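Local coordinates for protein beta-Lactamase/D-Alanine Carboxypeptidase (Pseudomonas syringae pv. tomato, PDB 5EVI) that probably hydrolyses the ring of beta-lactam antibiotics to substituted beta-amino acids, as a class C beta-lactamase linked to antibiotic resistance, at residues A177-Q180 with R181-A185. Residues are numbered along the deposited sequence; the frame is centred on the assembly and turned at random.
Sequences AMQQ and RLFPA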
loop_
_atom_site.group_PDB
_atom_site.type_symbol
_atom_site.label_atom_id
_atom_site.label_comp_id
_atom_site.label_asym_id
_atom_site.label_seq_id
_atom_site.Cartn_x
_atom_site.Cartn_y
_atom_site.Cartn_z
ATOM N N ALA D 177 -0.364 -6.672 -16.356
ATOM C CA ALA D 177 -1.594 -6.149 -15.739
ATOM C C ALA D 177 -1.342 -4.821 -15.007
ATOM O O ALA D 177 -2.161 -3.914 -15.085
ATOM C CB ALA D 177 -2.212 -7.172 -14.794
HETATM N N MSE D 178 -0.189 -4.697 -14.345
HETATM C CA MSE D 178 0.147 -3.464 -13.617
HETATM C C MSE D 178 0.729 -2.442 -14.539
HETATM O O MSE D 178 0.171 -1.357 -14.690
HETATM C CB MSE D 178 1.120 -3.742 -12.472
HETATM C CG MSE D 178 0.528 -4.721 -11.481
HETATM SE SE MSE D 178 -0.665 -3.830 -10.183
HETATM C CE MSE D 178 0.573 -3.644 -8.663
ATOM N N GLN D 179 1.842 -2.795 -15.186
ATOM C CA GLN D 179 2.661 -1.839 -15.941
ATOM C C GLN D 179 2.005 -1.325 -17.219
ATOM O O GLN D 179 2.207 -0.174 -17.577
ATOM C CB GLN D 179 4.013 -2.466 -16.315
ATOM C CG GLN D 179 4.950 -2.731 -15.144
ATOM C CD GLN D 179 6.060 -1.696 -15.018
ATOM O OE1 GLN D 179 7.110 -1.978 -14.444
ATOM N NE2 GLN D 179 5.826 -0.493 -15.537
ATOM N N GLN D 180 1.255 -2.185 -17.911
ATOM C CA GLN D 180 0.645 -1.849 -19.199
ATOM C C GLN D 180 -0.840 -1.501 -19.133
ATOM O O GLN D 180 -1.365 -0.927 -20.091
ATOM C CB GLN D 180 0.825 -3.012 -20.186
ATOM C CG GLN D 180 2.270 -3.401 -20.444
ATOM C CD GLN D 180 3.106 -2.211 -20.857
ATOM O OE1 GLN D 180 4.121 -1.912 -20.233
ATOM N NE2 GLN D 180 2.652 -1.495 -21.893
ATOM N N ARG D 181 -1.512 -1.860 -18.035
ATOM C CA ARG D 181 -2.956 -1.653 -17.910
ATOM C C ARG D 181 -3.340 -0.706 -16.770
ATOM O O ARG D 181 -3.917 0.328 -17.037
ATOM C CB ARG D 181 -3.674 -2.998 -17.773
ATOM C CG ARG D 181 -3.856 -3.748 -19.080
ATOM C CD ARG D 181 -4.955 -3.129 -19.940
ATOM N NE ARG D 181 -5.482 -4.099 -20.897
ATOM C CZ ARG D 181 -4.866 -4.509 -22.012
ATOM N NH1 ARG D 181 -5.474 -5.406 -22.785
ATOM N NH2 ARG D 181 -3.655 -4.050 -22.362
ATOM N N LEU D 182 -3.020 -1.042 -15.515
ATOM C CA LEU D 182 -3.477 -0.220 -14.373
ATOM C C LEU D 182 -2.761 1.127 -14.264
ATOM O O LEU D 182 -3.424 2.164 -14.100
ATOM C CB LEU D 182 -3.362 -0.970 -13.040
ATOM C CG LEU D 182 -3.821 -0.186 -11.786
ATOM C CD1 LEU D 182 -5.334 -0.030 -11.724
ATOM C CD2 LEU D 182 -3.274 -0.818 -10.519
ATOM N N PHE D 183 -1.424 1.104 -14.323
ATOM C CA PHE D 183 -0.613 2.326 -14.185
ATOM C C PHE D 183 -0.897 3.336 -15.325
ATOM O O PHE D 183 -1.131 4.518 -15.037
ATOM C CB PHE D 183 0.906 2.039 -14.064
ATOM C CG PHE D 183 1.323 1.174 -12.881
ATOM C CD1 PHE D 183 0.542 1.034 -11.727
ATOM C CD2 PHE D 183 2.570 0.539 -12.914
ATOM C CE1 PHE D 183 0.976 0.241 -10.658
ATOM C CE2 PHE D 183 3.022 -0.236 -11.842
ATOM C CZ PHE D 183 2.217 -0.396 -10.717
ATOM N N PRO D 184 -0.910 2.884 -16.604
ATOM C CA PRO D 184 -1.397 3.777 -17.669
ATOM C C PRO D 184 -2.838 4.270 -17.486
ATOM O O PRO D 184 -3.096 5.467 -17.665
ATOM C CB PRO D 184 -1.270 2.917 -18.931
ATOM C CG PRO D 184 -0.114 2.034 -18.644
ATOM C CD PRO D 184 -0.264 1.688 -17.183
ATOM N N ALA D 185 -3.754 3.374 -17.141
ATOM C CA ALA D 185 -5.170 3.741 -16.929
ATOM C C ALA D 185 -5.370 4.794 -15.832
ATOM O O ALA D 185 -6.301 5.595 -15.912
ATOM C CB ALA D 185 -6.011 2.505 -16.620
#
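M178 O accepts the backbone N-H of F183 at 3.0 Å (M178 O to F183 N), and the N-H...O angle of 172° marks a nearly straight bond. Because donor and acceptor are five residues apart, this is a pi-type turn, a local widening of helix 174-186. The preceding bond has the same spacing: L182 N donates to A177 O over 3.0 Å, more bent at 154°. The widening comes just before P184, whose ring nitrogen carries no hydrogen and cannot continue the helical bonding, and the helix is kinked there. In keeping with this, P184 CD sits 3.1 Å from Q179 O, where the next bond of the same five-residue spacing would need an N-H. Further along, A185 N returns to the ordinary four-residue spacing by bonding R181 O.

On the buried side, M178 and F183 form a Met-aromatic contact, the former being selenomethionine. CB of M178 lies over the ring face of F183, 4.2 Å from the centroid and 24° off the normal, a CH-pi arrangement. Its selenium approaches the same ring obliquely. With CG anti to the carbonyl carbon and further bends at chi2 and chi3, the M178 chain also runs alongside L182, bringing SE to 4.0 Å from L182 CD2. F73 of helix 70-83 touches M178 as well, while L77 and W80 meet A177, R181 and A185, so the turn packs against that helix within the beta-lactamase fold.

Q179 OE1 accepts a hydrogen bond from N194 N and a weak one from V193 N, tying the helix to the following loop. F183 CD2 also approaches the Q179 backbone, obliquely, at 3.9 Å from its CA.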